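Local coordinates for uncharacterized protein (PDB 4L7A) that is of unknown function but is probably a zinc-dependent metallopeptidase that cleaves peptide bonds, at residues Y77-G82 with A256-E261; K104-L109 with N135-K140; D161-G166 with I229-A234. All coordinates share one frame; numbering follows the deposited sequence.

Contact 1: residues Y77-G82 with A256-E261; sequences YDEVGG and ARRTNE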
loop_
_atom_site.group_PDB
_atom_site.type_symbol
_atom_site.label_atom_id
_atom_site.label_comp_id
_atom_site.label_asym_id
_atom_site.label_seq_id
_atom_site.Cartn_x
_atom_site.Cartn_y
_atom_site.Cartn_z
ATOM N N TYR A 77 -10.231 -0.017 -5.148
ATOM C CA TYR A 77 -10.202 1.281 -5.776
ATOM C C TYR A 77 -11.202 1.325 -6.937
ATOM O O TYR A 77 -11.933 2.308 -7.053
ATOM C CB TYR A 77 -8.794 1.611 -6.248
ATOM C CG TYR A 77 -7.810 2.101 -5.178
ATOM C CD1 TYR A 77 -7.932 1.753 -3.836
ATOM C CD2 TYR A 77 -6.710 2.913 -5.545
ATOM C CE1 TYR A 77 -6.995 2.228 -2.856
ATOM C CE2 TYR A 77 -5.785 3.346 -4.629
ATOM C CZ TYR A 77 -5.932 3.015 -3.277
ATOM O OH TYR A 77 -5.023 3.500 -2.410
ATOM N N ASP A 78 -11.269 0.264 -7.745
ATOM C CA ASP A 78 -12.226 0.233 -8.840
ATOM C C ASP A 78 -13.637 0.302 -8.291
ATOM O O ASP A 78 -14.422 1.090 -8.760
ATOM C CB ASP A 78 -12.156 -1.054 -9.675
ATOM C CG ASP A 78 -10.945 -1.132 -10.575
ATOM O OD1 ASP A 78 -10.297 -0.097 -10.845
ATOM O OD2 ASP A 78 -10.668 -2.267 -11.049
ATOM N N GLU A 79 -13.945 -0.516 -7.285
ATOM C CA GLU A 79 -15.291 -0.555 -6.717
ATOM C C GLU A 79 -15.770 0.813 -6.210
ATOM O O GLU A 79 -16.913 1.187 -6.386
ATOM C CB GLU A 79 -15.336 -1.554 -5.557
ATOM C CG GLU A 79 -16.726 -1.914 -5.087
ATOM C CD GLU A 79 -16.699 -2.926 -3.929
ATOM O OE1 GLU A 79 -15.960 -3.936 -3.952
ATOM O OE2 GLU A 79 -17.409 -2.681 -2.966
ATOM N N VAL A 80 -14.897 1.553 -5.547
ATOM C CA VAL A 80 -15.323 2.814 -4.969
ATOM C C VAL A 80 -15.089 4.026 -5.856
ATOM O O VAL A 80 -15.907 4.924 -5.854
ATOM C CB VAL A 80 -14.663 3.006 -3.624
ATOM C CG1 VAL A 80 -15.101 4.335 -2.984
ATOM C CG2 VAL A 80 -15.074 1.825 -2.725
ATOM N N GLY A 81 -13.972 4.088 -6.581
ATOM C CA GLY A 81 -13.645 5.297 -7.376
ATOM C C GLY A 81 -13.766 5.145 -8.885
ATOM O O GLY A 81 -13.731 6.112 -9.598
ATOM N N GLY A 82 -13.888 3.919 -9.381
ATOM C CA GLY A 82 -13.927 3.702 -10.819
ATOM C C GLY A 82 -12.519 3.483 -11.356
ATOM O O GLY A 82 -11.524 3.813 -10.711
ATOM N N ALA A 256 -11.334 -3.442 3.945
ATOM C CA ALA A 256 -11.470 -4.401 5.021
ATOM C C ALA A 256 -12.282 -5.652 4.624
ATOM O O ALA A 256 -11.917 -6.776 4.998
ATOM C CB ALA A 256 -12.100 -3.752 6.274
ATOM N N ARG A 257 -13.361 -5.473 3.877
ATOM C CA ARG A 257 -14.158 -6.596 3.450
ATOM C C ARG A 257 -13.316 -7.474 2.546
ATOM O O ARG A 257 -13.326 -8.710 2.648
ATOM C CB ARG A 257 -15.390 -6.109 2.685
ATOM C CG ARG A 257 -16.426 -7.149 2.457
ATOM C CD ARG A 257 -17.439 -6.763 1.359
ATOM N NE ARG A 257 -16.864 -6.898 0.020
ATOM C CZ ARG A 257 -16.771 -5.947 -0.912
ATOM N NH1 ARG A 257 -17.200 -4.717 -0.730
ATOM N NH2 ARG A 257 -16.252 -6.246 -2.084
ATOM N N ARG A 258 -12.587 -6.837 1.644
ATOM C CA ARG A 258 -11.780 -7.595 0.687
ATOM C C ARG A 258 -10.598 -8.358 1.302
ATOM O O ARG A 258 -10.367 -9.521 0.960
ATOM C CB ARG A 258 -11.356 -6.693 -0.467
ATOM C CG ARG A 258 -12.492 -6.447 -1.462
ATOM C CD ARG A 258 -12.152 -5.281 -2.345
ATOM N NE ARG A 258 -13.166 -5.168 -3.380
ATOM C CZ ARG A 258 -13.222 -5.933 -4.456
ATOM N NH1 ARG A 258 -12.289 -6.848 -4.703
ATOM N NH2 ARG A 258 -14.220 -5.764 -5.298
ATOM N N THR A 259 -9.890 -7.753 2.230
ATOM C CA THR A 259 -8.757 -8.454 2.877
ATOM C C THR A 259 -9.259 -9.594 3.787
ATOM O O THR A 259 -8.547 -10.567 3.988
ATOM C CB THR A 259 -7.846 -7.523 3.693
ATOM O OG1 THR A 259 -8.619 -6.727 4.571
ATOM C CG2 THR A 259 -7.098 -6.598 2.812
ATOM N N ASN A 260 -10.489 -9.516 4.273
ATOM C CA ASN A 260 -11.065 -10.678 4.982
ATOM C C ASN A 260 -11.536 -11.805 4.089
ATOM O O ASN A 260 -11.815 -12.868 4.579
ATOM C CB ASN A 260 -12.252 -10.287 5.852
ATOM C CG ASN A 260 -11.827 -9.735 7.195
ATOM O OD1 ASN A 260 -10.700 -9.980 7.695
ATOM N ND2 ASN A 260 -12.722 -8.952 7.793
ATOM N N GLU A 261 -11.636 -11.542 2.792
ATOM C CA GLU A 261 -12.059 -12.504 1.778
ATOM C C GLU A 261 -10.886 -13.253 1.147
ATOM O O GLU A 261 -11.101 -14.083 0.267
ATOM C CB GLU A 261 -12.762 -11.764 0.631
ATOM C CG GLU A 261 -14.155 -11.394 0.949
ATOM C CD GLU A 261 -14.751 -10.407 -0.035
ATOM O OE1 GLU A 261 -14.133 -10.095 -1.095
ATOM O OE2 GLU A 261 -15.829 -9.913 0.290
#

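Contact 2: residues K104-L109 with N135-K140; sequences KGTYTL and NEYYFK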
loop_
_atom_site.group_PDB
_atom_site.type_symbol
_atom_site.label_atom_id
_atom_site.label_comp_id
_atom_site.label_asym_id
_atom_site.label_seq_id
_atom_site.Cartn_x
_atom_site.Cartn_y
_atom_site.Cartn_z
ATOM N N LYS A 104 14.939 -8.099 6.651
ATOM C CA LYS A 104 15.589 -6.986 5.932
ATOM C C LYS A 104 14.558 -6.095 5.214
ATOM O O LYS A 104 14.856 -5.613 4.138
ATOM C CB LYS A 104 16.498 -7.482 4.794
ATOM C CG LYS A 104 17.488 -8.547 5.120
ATOM C CD LYS A 104 18.684 -8.013 5.783
ATOM C CE LYS A 104 19.858 -8.908 5.515
ATOM N NZ LYS A 104 20.868 -8.674 6.581
ATOM N N GLY A 105 13.351 -5.931 5.733
ATOM C CA GLY A 105 12.324 -5.175 4.992
ATOM C C GLY A 105 11.616 -5.927 3.883
ATOM O O GLY A 105 12.117 -6.898 3.385
ATOM N N THR A 106 10.431 -5.479 3.498
ATOM C CA THR A 106 9.602 -6.241 2.590
ATOM C C THR A 106 9.267 -5.553 1.273
ATOM O O THR A 106 8.479 -6.074 0.487
ATOM C CB THR A 106 8.329 -6.541 3.321
ATOM O OG1 THR A 106 7.835 -5.318 3.892
ATOM C CG2 THR A 106 8.612 -7.558 4.449
ATOM N N TYR A 107 9.820 -4.366 1.035
ATOM C CA TYR A 107 9.564 -3.605 -0.178
ATOM C C TYR A 107 10.731 -2.654 -0.450
ATOM O O TYR A 107 11.489 -2.302 0.478
ATOM C CB TYR A 107 8.263 -2.770 -0.058
ATOM C CG TYR A 107 8.424 -1.566 0.851
ATOM C CD1 TYR A 107 8.340 -1.680 2.255
ATOM C CD2 TYR A 107 8.776 -0.330 0.324
ATOM C CE1 TYR A 107 8.563 -0.555 3.089
ATOM C CE2 TYR A 107 8.995 0.800 1.166
ATOM C CZ TYR A 107 8.900 0.679 2.519
ATOM O OH TYR A 107 9.152 1.847 3.269
ATOM N N THR A 108 10.850 -2.263 -1.718
ATOM C CA THR A 108 11.528 -1.040 -2.081
ATOM C C THR A 108 10.730 -0.292 -3.103
ATOM O O THR A 108 9.760 -0.826 -3.670
ATOM C CB THR A 108 12.942 -1.229 -2.650
ATOM O OG1 THR A 108 12.862 -1.972 -3.874
ATOM C CG2 THR A 108 13.779 -1.943 -1.680
ATOM N N LEU A 109 11.113 0.977 -3.281
ATOM C CA LEU A 109 10.481 1.900 -4.185
ATOM C C LEU A 109 11.502 2.481 -5.118
ATOM O O LEU A 109 12.657 2.674 -4.753
ATOM C CB LEU A 109 9.869 3.041 -3.400
ATOM C CG LEU A 109 8.918 2.635 -2.296
ATOM C CD1 LEU A 109 8.554 3.901 -1.468
ATOM C CD2 LEU A 109 7.646 1.968 -2.836
ATOM N N ASN A 135 -0.792 -5.971 5.656
ATOM C CA ASN A 135 -0.789 -4.490 5.743
ATOM C C ASN A 135 0.576 -3.991 6.222
ATOM O O ASN A 135 1.148 -3.046 5.662
ATOM C CB ASN A 135 -1.919 -4.025 6.642
ATOM C CG ASN A 135 -3.250 -4.114 5.961
ATOM O OD1 ASN A 135 -3.314 -4.073 4.726
ATOM N ND2 ASN A 135 -4.346 -4.162 6.745
ATOM N N GLU A 136 1.118 -4.647 7.221
ATOM C CA GLU A 136 2.409 -4.181 7.724
ATOM C C GLU A 136 3.499 -4.302 6.614
ATOM O O GLU A 136 4.234 -3.389 6.416
ATOM C CB GLU A 136 2.803 -4.939 8.975
ATOM C CG GLU A 136 4.114 -4.530 9.575
ATOM C CD GLU A 136 4.665 -5.574 10.606
ATOM O OE1 GLU A 136 3.944 -6.500 11.058
ATOM O OE2 GLU A 136 5.839 -5.456 10.966
ATOM N N TYR A 137 3.561 -5.412 5.894
ATOM C CA TYR A 137 4.629 -5.645 4.985
ATOM C C TYR A 137 4.483 -4.881 3.672
ATOM O O TYR A 137 5.478 -4.536 3.066
ATOM C CB TYR A 137 4.681 -7.151 4.622
ATOM C CG TYR A 137 4.968 -8.105 5.747
ATOM C CD1 TYR A 137 5.775 -7.738 6.820
ATOM C CD2 TYR A 137 4.432 -9.402 5.746
ATOM C CE1 TYR A 137 6.035 -8.633 7.877
ATOM C CE2 TYR A 137 4.689 -10.303 6.807
ATOM C CZ TYR A 137 5.504 -9.911 7.848
ATOM O OH TYR A 137 5.754 -10.770 8.900
ATOM N N TYR A 138 3.242 -4.697 3.218
ATOM C CA TYR A 138 2.954 -4.317 1.866
ATOM C C TYR A 138 1.903 -3.257 1.685
ATOM O O TYR A 138 2.213 -2.272 1.046
ATOM C CB TYR A 138 2.506 -5.499 1.020
ATOM C CG TYR A 138 3.404 -6.705 1.011
ATOM C CD1 TYR A 138 4.775 -6.596 0.750
ATOM C CD2 TYR A 138 2.880 -7.949 1.220
ATOM C CE1 TYR A 138 5.610 -7.722 0.721
ATOM C CE2 TYR A 138 3.672 -9.099 1.161
ATOM C CZ TYR A 138 5.056 -8.983 0.923
ATOM O OH TYR A 138 5.819 -10.140 0.870
ATOM N N PHE A 139 0.672 -3.440 2.195
ATOM C CA PHE A 139 -0.395 -2.580 1.705
ATOM C C PHE A 139 -0.348 -1.179 2.286
ATOM O O PHE A 139 -0.677 -0.230 1.601
ATOM C CB PHE A 139 -1.791 -3.162 1.949
ATOM C CG PHE A 139 -2.097 -4.338 1.106
ATOM C CD1 PHE A 139 -2.078 -4.236 -0.265
ATOM C CD2 PHE A 139 -2.448 -5.524 1.675
ATOM C CE1 PHE A 139 -2.314 -5.360 -1.056
ATOM C CE2 PHE A 139 -2.727 -6.618 0.909
ATOM C CZ PHE A 139 -2.634 -6.550 -0.448
ATOM N N LYS A 140 0.050 -1.046 3.550
ATOM C CA LYS A 140 0.164 0.297 4.154
ATOM C C LYS A 140 1.051 1.222 3.296
ATOM O O LYS A 140 0.664 2.343 2.913
ATOM C CB LYS A 140 0.649 0.209 5.605
ATOM C CG LYS A 140 1.338 1.446 6.167
ATOM C CD LYS A 140 0.292 2.460 6.484
ATOM C CE LYS A 140 0.904 3.846 6.807
ATOM N NZ LYS A 140 2.120 3.797 7.649
#

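Contact 3: residues D161-G166 with I229-A234; sequences DKISAG and IDQKLA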
loop_
_atom_site.group_PDB
_atom_site.type_symbol
_atom_site.label_atom_id
_atom_site.label_comp_id
_atom_site.label_asym_id
_atom_site.label_seq_id
_atom_site.Cartn_x
_atom_site.Cartn_y
_atom_site.Cartn_z
ATOM N N ASP A 161 -1.326 21.937 5.795
ATOM C CA ASP A 161 0.014 22.175 6.262
ATOM C C ASP A 161 0.060 23.003 7.512
ATOM O O ASP A 161 0.998 22.876 8.284
ATOM C CB ASP A 161 0.807 22.900 5.192
ATOM C CG ASP A 161 1.067 22.040 3.965
ATOM O OD1 ASP A 161 0.569 20.921 3.834
ATOM O OD2 ASP A 161 1.767 22.488 3.064
ATOM N N LYS A 162 -0.925 23.862 7.731
ATOM C CA LYS A 162 -0.887 24.721 8.908
ATOM C C LYS A 162 -1.289 24.009 10.181
ATOM O O LYS A 162 -0.909 24.447 11.274
ATOM C CB LYS A 162 -1.869 25.889 8.779
ATOM C CG LYS A 162 -1.572 26.811 7.661
ATOM C CD LYS A 162 -2.645 27.879 7.647
ATOM C CE LYS A 162 -2.443 28.854 6.521
ATOM N NZ LYS A 162 -3.501 29.902 6.657
ATOM N N ILE A 163 -2.091 22.954 10.050
ATOM C CA ILE A 163 -2.697 22.334 11.220
ATOM C C ILE A 163 -1.636 21.993 12.291
ATOM O O ILE A 163 -1.792 22.354 13.445
ATOM C CB ILE A 163 -3.521 21.104 10.860
ATOM C CG1 ILE A 163 -4.743 21.542 10.050
ATOM C CG2 ILE A 163 -4.020 20.401 12.110
ATOM C CD1 ILE A 163 -5.410 20.439 9.314
ATOM N N SER A 164 -0.548 21.377 11.899
ATOM C CA SER A 164 0.496 21.007 12.859
ATOM C C SER A 164 1.793 21.785 12.651
ATOM O O SER A 164 2.846 21.337 13.055
ATOM C CB SER A 164 0.765 19.520 12.759
ATOM O OG SER A 164 -0.300 18.724 13.238
ATOM N N ALA A 165 1.725 22.955 12.016
ATOM C CA ALA A 165 2.921 23.839 11.839
ATOM C C ALA A 165 3.585 24.060 13.177
ATOM O O ALA A 165 2.949 24.354 14.137
ATOM C CB ALA A 165 2.531 25.218 11.224
ATOM N N GLY A 166 4.877 23.871 13.250
ATOM C CA GLY A 166 5.550 24.031 14.519
ATOM C C GLY A 166 5.903 22.693 15.124
ATOM O O GLY A 166 6.830 22.624 15.889
ATOM N N ILE A 229 -6.212 15.042 14.869
ATOM C CA ILE A 229 -6.370 13.931 13.958
ATOM C C ILE A 229 -7.749 13.978 13.286
ATOM O O ILE A 229 -7.839 13.782 12.055
ATOM C CB ILE A 229 -6.120 12.621 14.616
ATOM C CG1 ILE A 229 -4.660 12.548 15.021
ATOM C CG2 ILE A 229 -6.393 11.455 13.653
ATOM C CD1 ILE A 229 -4.330 11.401 15.924
ATOM N N ASP A 230 -8.793 14.276 14.067
ATOM C CA ASP A 230 -10.126 14.422 13.514
ATOM C C ASP A 230 -10.173 15.492 12.406
ATOM O O ASP A 230 -10.725 15.268 11.340
ATOM C CB ASP A 230 -11.139 14.763 14.620
ATOM C CG ASP A 230 -11.430 13.550 15.542
ATOM O OD1 ASP A 230 -11.351 12.398 15.047
ATOM O OD2 ASP A 230 -11.757 13.762 16.733
ATOM N N GLN A 231 -9.541 16.627 12.642
ATOM C CA GLN A 231 -9.545 17.697 11.655
ATOM C C GLN A 231 -8.816 17.289 10.349
ATOM O O GLN A 231 -9.305 17.558 9.240
ATOM C CB GLN A 231 -8.893 18.929 12.273
ATOM C CG GLN A 231 -8.823 20.083 11.335
ATOM C CD GLN A 231 -8.138 21.271 11.968
ATOM O OE1 GLN A 231 -7.739 21.237 13.115
ATOM N NE2 GLN A 231 -8.034 22.335 11.221
ATOM N N LYS A 232 -7.650 16.652 10.494
ATOM C CA LYS A 232 -6.890 16.150 9.354
ATOM C C LYS A 232 -7.676 15.139 8.547
ATOM O O LYS A 232 -7.775 15.222 7.290
ATOM C CB LYS A 232 -5.563 15.513 9.833
ATOM C CG LYS A 232 -4.598 16.553 10.337
ATOM C CD LYS A 232 -3.305 15.927 10.872
ATOM C CE LYS A 232 -2.310 16.981 11.204
ATOM N NZ LYS A 232 -1.041 16.398 11.831
ATOM N N LEU A 233 -8.288 14.200 9.255
ATOM C CA LEU A 233 -9.087 13.176 8.572
ATOM C C LEU A 233 -10.289 13.752 7.861
ATOM O O LEU A 233 -10.623 13.300 6.762
ATOM C CB LEU A 233 -9.501 12.079 9.538
ATOM C CG LEU A 233 -10.426 11.001 8.996
ATOM C CD1 LEU A 233 -9.732 10.118 7.975
ATOM C CD2 LEU A 233 -10.957 10.126 10.156
ATOM N N ALA A 234 -10.954 14.747 8.461
ATOM C CA ALA A 234 -12.099 15.334 7.795
ATOM C C ALA A 234 -11.636 16.017 6.507
ATOM O O ALA A 234 -12.288 15.933 5.448
ATOM C CB ALA A 234 -12.788 16.302 8.678
#

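Contact 1: residues Y77-G82 with A256-E261
E79 meets R257 and R258, so that a single carboxylate is gripped by two successive arginines. The R257 guanidinium comes end-on, NH1 giving a bond to E79 OE2 at 3.0 Å and NH2 one to E79 OE1 at 3.0 Å. Both use the syn lone pairs, and with the two flat groups only 18° apart this is a nearly coplanar, fork-like salt bridge. R258 arrives side-on and aims both donors at one oxygen: its NH2 lies 2.9 Å from E79 OE1, its NE 3.1 Å from the same atom, on the anti side and out of the carboxylate plane. Its guanidinium plane is turned 58° from the carboxylate. OE1 accepts three N-H groups in all, while OE2 takes one from R257.

The second shell fixes the arginines. R257 bends at its third torsion (chi3 75°), and its NE reaches E261 OE2 at 3.2 Å, one turn further along. R258 runs extended from CG to NE, with its NH1 held by E75 and by the H71 carbonyl. The E79 carboxylate, with E75, probably offsets the charge of the buried R258.

The bridge ties the C-terminal end of helix 59-81 to the end of helix 248-260. Beside it V80 packs on L251 and V254; Y77 also touches L251, and its OH is bonded to H143 of helix 131-153.

Contact 2: residues K104-L109 with N135-K140
T106, at the entrance to the edge strand 107-112, packs against Y137 and Y138 of helix 131-153, the helix that carries the HExxH sequence of the zinc-peptidase clan. The hydroxyl of T106 is the main tie: OG1 donates to Y137 O at 2.6 Å, in the carbonyl plane and on a lone pair, with a C=O...OG1 angle of 120°. OG1 is set between the backbone N and the carbonyl carbon (chi1 49°), which leaves the methyl beside the N and turned to the Y137 ring, where T106 CG2 lies 3.7 Å from Y137 CD1.

The backbone of T106 is engaged as well. Its carbonyl O meets the edge of the Y138 ring, near the ring plane, 3.3 Å from Y138 CE1. That ring is wedged in place: Y137 CB sits over the centre of one face, 3.7 Å above the plane, and Y138 OH is bonded to Y121 O on the neighbouring strand 115-122, the same residue to which T106 is joined through the backbone. A valine here has the bulk but no hydroxyl, and would probably leave Y137 O without this donor and the strand entrance less firmly tied to the helix.

The helix widens into a pi-type turn at 135-139, closed by K140 N to N135 O at 3.1 Å. Y107 next adds a lighter touch, leaning on V141 one turn along. An antiparallel edge strand running beside the HExxH helix is a hallmark of the zincin fold, where it commonly borders the substrate cleft.

Contact 3: residues D161-G166 with I229-A234
I163 and S164 meet Q231 and K232 where the weakly bonded turn about 161-163 and the loop after it pack on the long helix 211-244, in the mainly helical part of a fold consistent with the zincins. Along 229-234, I229 comes first and turns from the contact, packing instead on W214 and M218 within its own helix and on V187 of a loop.

Q231 is the first residue to touch. Its CG stands anti to the backbone N (chi1 179°) and the chain stays extended, so that the amide reaches I163 from the opposite direction and lies against its branches. Q231 NE2 comes to 3.6 Å from I163 CG1 and 3.8 Å from I163 CD1, while Q231 OE1 lies 3.9 Å from I163 CG2. All of these are van der Waals contacts, in which a polar group serves as a lid over an aliphatic side chain. I163 also leans on I228, just ahead of the segment.

K232 follows. Fully extended beyond CG, it slides past I163 in the opposite direction, its CE lying 3.9 Å from I163 CG2. The buried ammonium at its tip needs several partners and finds them: D198 of helix 195-208 supplies the countercharge through a salt bridge, and the carbonyl of G185 accepts a further bond. F186 touches both K232 and S164 from a loop. S164 completes the set, with OG beside its backbone N and anti to its carbonyl carbon (chi1 -69°), accepting from K232 NZ at 2.8 Å.

How the contacts relate
The three contacts show how a mainly helical fold is closed at separate points. Contact 1 joins segments 174 residues apart at their closest ends and encloses the other two in its loop; contact 2 closes before contact 3 opens. Their centres are well separated, about 20 Å between contacts 1 and 2, 27 Å between 1 and 3 and 26 Å between 2 and 3, and none touches another. Helix 160-163 of contact 3 follows helix 131-153 of contact 2, and helices 211-244 and 248-260, also successive, link contacts 3 and 1. Contact 1 thus secures the last helix, contact 2 joins sheet to HExxH helix, and contact 3 fastens a peripheral loop.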